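Local coordinates for protein sortase (Actinomyces oris, PDB 5UTT) that probably acts as a cysteine transpeptidase of the sortase family, cleaving sorting signals of surface proteins and joining those proteins to the cell envelope, at residues V73-A77 with V127-P132; F112-E118 with W163-F169. All blocks are in the same frame, centred on the assembly; numbering follows the deposited sequence.

Interaction 1 (V73-A77 with V127-P132); sequences VGNFA and VIAPVP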
loop_
_atom_site.group_PDB
_atom_site.type_symbol
_atom_site.label_atom_id
_atom_site.label_comp_id
_atom_site.label_asym_id
_atom_site.label_seq_id
_atom_site.Cartn_x
_atom_site.Cartn_y
_atom_site.Cartn_z
ATOM N N VAL A 73 11.272 9.540 -0.526
ATOM C CA VAL A 73 10.704 10.358 -1.537
ATOM C C VAL A 73 10.542 9.596 -2.882
ATOM O O VAL A 73 11.509 9.081 -3.493
ATOM C CB VAL A 73 11.514 11.671 -1.739
ATOM C CG1 VAL A 73 11.048 12.364 -2.991
ATOM C CG2 VAL A 73 11.382 12.577 -0.521
ATOM N N GLY A 74 9.308 9.567 -3.363
ATOM C CA GLY A 74 8.941 8.793 -4.580
ATOM C C GLY A 74 7.694 7.985 -4.357
ATOM O O GLY A 74 6.734 8.480 -3.759
ATOM N N ASN A 75 7.703 6.718 -4.788
ATOM C CA ASN A 75 6.462 5.944 -4.773
ATOM C C ASN A 75 6.707 4.532 -4.330
ATOM O O ASN A 75 7.444 3.842 -4.991
ATOM C CB ASN A 75 5.893 5.942 -6.190
ATOM C CG ASN A 75 4.464 5.403 -6.265
ATOM O OD1 ASN A 75 3.842 5.078 -5.243
ATOM N ND2 ASN A 75 3.932 5.336 -7.465
ATOM N N PHE A 76 6.163 4.173 -3.172
ATOM C CA PHE A 76 6.279 2.806 -2.603
ATOM C C PHE A 76 5.076 2.033 -3.136
ATOM O O PHE A 76 3.953 2.203 -2.649
ATOM C CB PHE A 76 6.295 2.876 -1.087
ATOM C CG PHE A 76 6.301 1.516 -0.404
ATOM C CD1 PHE A 76 7.476 0.805 -0.306
ATOM C CD2 PHE A 76 5.155 1.022 0.206
ATOM C CE1 PHE A 76 7.506 -0.443 0.328
ATOM C CE2 PHE A 76 5.172 -0.230 0.852
ATOM C CZ PHE A 76 6.339 -0.944 0.907
ATOM N N ALA A 77 5.278 1.159 -4.103
ATOM C CA ALA A 77 4.143 0.577 -4.768
ATOM C C ALA A 77 4.039 -0.880 -4.358
ATOM O O ALA A 77 5.066 -1.591 -4.242
ATOM C CB ALA A 77 4.277 0.705 -6.261
ATOM N N VAL A 127 1.731 4.443 -13.674
ATOM C CA VAL A 127 0.964 4.575 -12.427
ATOM C C VAL A 127 1.846 4.308 -11.189
ATOM O O VAL A 127 1.480 4.683 -10.073
ATOM C CB VAL A 127 -0.287 3.665 -12.432
ATOM C CG1 VAL A 127 -1.170 3.995 -13.637
ATOM C CG2 VAL A 127 0.101 2.189 -12.435
ATOM N N ILE A 128 2.959 3.587 -11.376
ATOM C CA ILE A 128 3.904 3.284 -10.279
ATOM C C ILE A 128 5.254 4.004 -10.434
ATOM O O ILE A 128 6.210 3.706 -9.760
ATOM C CB ILE A 128 4.099 1.747 -10.067
ATOM C CG1 ILE A 128 4.662 1.070 -11.313
ATOM C CG2 ILE A 128 2.771 1.145 -9.659
ATOM C CD1 ILE A 128 5.227 -0.319 -11.078
ATOM N N ALA A 129 5.296 5.001 -11.300
ATOM C CA ALA A 129 6.489 5.829 -11.388
ATOM C C ALA A 129 6.689 6.570 -10.064
ATOM O O ALA A 129 5.755 6.736 -9.277
ATOM C CB ALA A 129 6.357 6.803 -12.542
ATOM N N PRO A 130 7.904 7.097 -9.841
ATOM C CA PRO A 130 8.212 7.854 -8.627
ATOM C C PRO A 130 7.225 8.963 -8.380
ATOM O O PRO A 130 6.787 9.122 -7.257
ATOM C CB PRO A 130 9.596 8.408 -8.916
ATOM C CG PRO A 130 10.219 7.375 -9.784
ATOM C CD PRO A 130 9.105 6.791 -10.627
ATOM N N VAL A 131 6.881 9.709 -9.434
ATOM C CA VAL A 131 5.744 10.601 -9.426
ATOM C C VAL A 131 4.591 9.899 -10.167
ATOM O O VAL A 131 4.697 9.659 -11.357
ATOM C CB VAL A 131 6.043 11.955 -10.088
ATOM C CG1 VAL A 131 4.823 12.864 -9.987
ATOM C CG2 VAL A 131 7.244 12.572 -9.421
ATOM N N PRO A 132 3.511 9.555 -9.442
ATOM C CA PRO A 132 2.387 8.818 -10.029
ATOM C C PRO A 132 1.882 9.431 -11.319
ATOM O O PRO A 132 1.626 10.647 -11.360
ATOM C CB PRO A 132 1.318 8.901 -8.938
ATOM C CG PRO A 132 2.087 8.914 -7.686
ATOM C CD PRO A 132 3.337 9.706 -7.989
#

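Interaction 2 (F112-E118 with W163-F169); sequences FKVTGHE and WIVHAKF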
loop_
_atom_site.group_PDB
_atom_site.type_symbol
_atom_site.label_atom_id
_atom_site.label_comp_id
_atom_site.label_asym_id
_atom_site.label_seq_id
_atom_site.Cartn_x
_atom_site.Cartn_y
_atom_site.Cartn_z
ATOM N N PHE A 112 -0.827 7.455 5.094
ATOM C CA PHE A 112 -1.067 8.032 3.779
ATOM C C PHE A 112 -2.557 8.316 3.610
ATOM O O PHE A 112 -3.432 7.615 4.169
ATOM C CB PHE A 112 -0.570 7.097 2.655
ATOM C CG PHE A 112 0.862 6.716 2.756
ATOM C CD1 PHE A 112 1.294 5.697 3.631
ATOM C CD2 PHE A 112 1.805 7.293 1.930
ATOM C CE1 PHE A 112 2.636 5.340 3.687
ATOM C CE2 PHE A 112 3.146 6.961 1.999
ATOM C CZ PHE A 112 3.580 5.980 2.881
ATOM N N LYS A 113 -2.878 9.335 2.782
ATOM C CA LYS A 113 -4.263 9.648 2.474
ATOM C C LYS A 113 -4.532 9.566 0.975
ATOM O O LYS A 113 -3.753 10.108 0.176
ATOM C CB LYS A 113 -4.592 11.057 2.975
ATOM C CG LYS A 113 -4.487 11.181 4.481
ATOM C CD LYS A 113 -5.658 10.544 5.185
ATOM C CE LYS A 113 -5.991 11.275 6.495
ATOM N NZ LYS A 113 -6.586 12.661 6.340
ATOM N N VAL A 114 -5.590 8.816 0.608
ATOM C CA VAL A 114 -5.924 8.574 -0.789
ATOM C C VAL A 114 -6.144 9.898 -1.565
ATOM O O VAL A 114 -6.839 10.798 -1.086
ATOM C CB VAL A 114 -7.138 7.644 -0.950
ATOM C CG1 VAL A 114 -7.606 7.610 -2.388
ATOM C CG2 VAL A 114 -6.774 6.247 -0.496
ATOM N N THR A 115 -5.479 9.999 -2.722
ATOM C CA THR A 115 -5.576 11.168 -3.607
ATOM C C THR A 115 -6.489 10.847 -4.785
ATOM O O THR A 115 -7.054 11.743 -5.427
ATOM C CB THR A 115 -4.192 11.624 -4.109
ATOM O OG1 THR A 115 -3.543 10.536 -4.788
ATOM C CG2 THR A 115 -3.368 12.136 -2.959
ATOM N N GLY A 116 -6.648 9.564 -5.096
ATOM C CA GLY A 116 -7.448 9.190 -6.247
ATOM C C GLY A 116 -7.231 7.719 -6.613
ATOM O O GLY A 116 -6.351 7.056 -6.048
ATOM N N HIS A 117 -8.038 7.225 -7.552
ATOM C CA HIS A 117 -7.823 5.903 -8.139
ATOM C C HIS A 117 -7.823 5.963 -9.656
ATOM O O HIS A 117 -8.305 6.946 -10.263
ATOM C CB HIS A 117 -8.865 4.893 -7.637
ATOM C CG HIS A 117 -10.161 4.927 -8.380
ATOM N ND1 HIS A 117 -11.171 5.804 -8.077
ATOM C CD2 HIS A 117 -10.626 4.147 -9.384
ATOM C CE1 HIS A 117 -12.195 5.587 -8.890
ATOM N NE2 HIS A 117 -11.890 4.575 -9.681
ATOM N N GLU A 118 -7.238 4.944 -10.265
ATOM C CA GLU A 118 -7.172 4.808 -11.707
ATOM C C GLU A 118 -7.568 3.404 -12.083
ATOM O O GLU A 118 -7.274 2.498 -11.362
ATOM C CB GLU A 118 -5.749 5.043 -12.167
ATOM C CG GLU A 118 -5.304 6.469 -11.940
ATOM C CD GLU A 118 -3.853 6.612 -11.724
ATOM O OE1 GLU A 118 -3.126 5.594 -11.601
ATOM O OE2 GLU A 118 -3.439 7.800 -11.650
ATOM N N TRP A 163 -6.917 -2.054 -11.090
ATOM C CA TRP A 163 -7.378 -0.975 -10.216
ATOM C C TRP A 163 -6.205 -0.476 -9.372
ATOM O O TRP A 163 -5.559 -1.222 -8.630
ATOM C CB TRP A 163 -8.529 -1.456 -9.342
ATOM C CG TRP A 163 -9.228 -0.350 -8.628
ATOM C CD1 TRP A 163 -8.731 0.477 -7.643
ATOM C CD2 TRP A 163 -10.608 -0.027 -8.755
ATOM N NE1 TRP A 163 -9.726 1.316 -7.182
ATOM C CE2 TRP A 163 -10.882 1.033 -7.876
ATOM C CE3 TRP A 163 -11.638 -0.503 -9.577
ATOM C CZ2 TRP A 163 -12.134 1.590 -7.793
ATOM C CZ3 TRP A 163 -12.871 0.054 -9.489
ATOM C CH2 TRP A 163 -13.117 1.085 -8.596
ATOM N N ILE A 164 -5.955 0.833 -9.466
ATOM C CA ILE A 164 -4.794 1.470 -8.847
ATOM C C ILE A 164 -5.288 2.520 -7.857
ATOM O O ILE A 164 -6.126 3.321 -8.192
ATOM C CB ILE A 164 -3.942 2.234 -9.863
ATOM C CG1 ILE A 164 -3.666 1.388 -11.106
ATOM C CG2 ILE A 164 -2.650 2.759 -9.212
ATOM C CD1 ILE A 164 -2.869 0.142 -10.814
ATOM N N VAL A 165 -4.773 2.482 -6.631
ATOM C CA VAL A 165 -5.050 3.549 -5.645
ATOM C C VAL A 165 -3.764 4.267 -5.273
ATOM O O VAL A 165 -2.802 3.647 -4.867
ATOM C CB VAL A 165 -5.752 3.027 -4.366
ATOM C CG1 VAL A 165 -5.930 4.123 -3.291
ATOM C CG2 VAL A 165 -7.092 2.473 -4.725
ATOM N N HIS A 166 -3.800 5.591 -5.364
ATOM C CA HIS A 166 -2.672 6.421 -4.894
ATOM C C HIS A 166 -2.994 7.142 -3.570
ATOM O O HIS A 166 -4.090 7.661 -3.404
ATOM C CB HIS A 166 -2.330 7.491 -5.953
ATOM C CG HIS A 166 -1.757 6.941 -7.214
ATOM N ND1 HIS A 166 -2.268 7.224 -8.465
ATOM C CD2 HIS A 166 -0.763 6.049 -7.411
ATOM C CE1 HIS A 166 -1.567 6.576 -9.377
ATOM N NE2 HIS A 166 -0.660 5.843 -8.760
ATOM N N ALA A 167 -2.033 7.179 -2.652
ATOM C CA ALA A 167 -2.172 7.881 -1.374
ATOM C C ALA A 167 -0.887 8.666 -1.082
ATOM O O ALA A 167 0.219 8.160 -1.227
ATOM C CB ALA A 167 -2.526 6.935 -0.223
ATOM N N LYS A 168 -1.076 9.941 -0.747
ATOM C CA LYS A 168 0.031 10.839 -0.402
ATOM C C LYS A 168 0.316 10.821 1.109
ATOM O O LYS A 168 -0.604 10.809 1.922
ATOM C CB LYS A 168 -0.324 12.252 -0.870
ATOM C CG LYS A 168 0.791 13.262 -0.651
ATOM C CD LYS A 168 0.490 14.579 -1.369
ATOM C CE LYS A 168 1.429 15.656 -0.884
ATOM N NZ LYS A 168 1.351 16.916 -1.673
ATOM N N PHE A 169 1.587 10.843 1.474
ATOM C CA PHE A 169 1.985 10.800 2.872
ATOM C C PHE A 169 1.353 11.926 3.676
ATOM O O PHE A 169 1.371 13.097 3.210
ATOM C CB PHE A 169 3.512 10.812 2.966
ATOM C CG PHE A 169 4.044 10.718 4.372
ATOM C CD1 PHE A 169 4.018 9.522 5.085
ATOM C CD2 PHE A 169 4.546 11.827 4.989
ATOM C CE1 PHE A 169 4.487 9.452 6.387
ATOM C CE2 PHE A 169 5.017 11.767 6.269
ATOM C CZ PHE A 169 4.978 10.585 6.978
#

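Interaction 1 (V73-A77 with V127-P132)
Val127 O lies 3.6 Å from Asn75 ND2 and accepts a hydrogen bond from His166. At Ile128 the contact is apolar: CG2 rests 3.7 Å from CB of Ala77. Ala129 supplies the one hydrogen bond between the segments, its O accepting from Asn75 ND2 at 2.9 Å and 155°. The amide oxygen of Asn75 binds Thr145 on the adjoining strand, so this buried side chain ties loop and sheet together. The backbones come nearest at Pro130, with 4.2 Å between its CA and that of Gly74; its O makes a CA-H...O contact with Gly74 CA at 3.5 Å. Gly74 adopts backbone angles that a side chain would hardly tolerate. Last in line, Pro132 packs CG 4.0 Å from Asn75 ND2. The loop is thus fastened onto a strand of the sortase beta-barrel. By its position it corresponds to the β6/β7 loop, which in sortases commonly forms a wall of the substrate groove.

Interaction 2 (F112-E118 with W163-F169)
Strands 112-118 and 163-169 pair in antiparallel fashion. Around Lys113 and Lys168 the backbone bonds are reciprocal, Lys113 N to Lys168 O and Lys168 N to Lys113 O both measuring 2.8 Å. Glu118 and Ile164 form a second such pair, with Glu118 N to Ile164 O at 2.9 Å and Ile164 N to Glu118 O at 2.8 Å. Between them a beta bulge at Thr115 shifts the register by one residue. At the bulge His166 still bonds through both its backbone polar atoms: its O accepts from Thr115 N at 2.8 Å, and its N donates to Gly116 O at 3.0 Å. Of the polar side chains, His166 NE2 donates to Val127 O, while Lys168 NZ forms a salt bridge with Asp141. Phe112 and Phe169 meet edge-to-face, the edge of Phe169 against the face of Phe112, and Val114 CG2 touches Val165 CG1 at 3.6 Å. Near the far end the rings of His117 and Trp163 lie almost parallel but slid apart. Along its other edge, segment 112-118 bonds to strand 100-104 through Phe112 and Ile101; segment 163-169 bonds to strand 142-150 through Trp163 with Thr148 and Val165 with Leu146.

Of the four segments, 73-77 comes first from the N terminus, and the chain then passes through strands 100-104 and 108-120 before residues 127-132 return to it, closing the loop of interaction 1. Interaction 2 opens within that loop, at residues 112-118, and closes beyond it at residues 163-169, so the two contacts cross. Interaction 2 joins neighbouring strands of the barrel; interaction 1 fixes the following loop to a strand further round, with strand 142-150 lying between strands 74-79 and 161-174. The contacts touch directly: besides the bond between His166 and Val127, Val127 CG2 packs 4.0 Å from Ile164 CD1 and Pro132 CB 3.6 Å from His166 NE2.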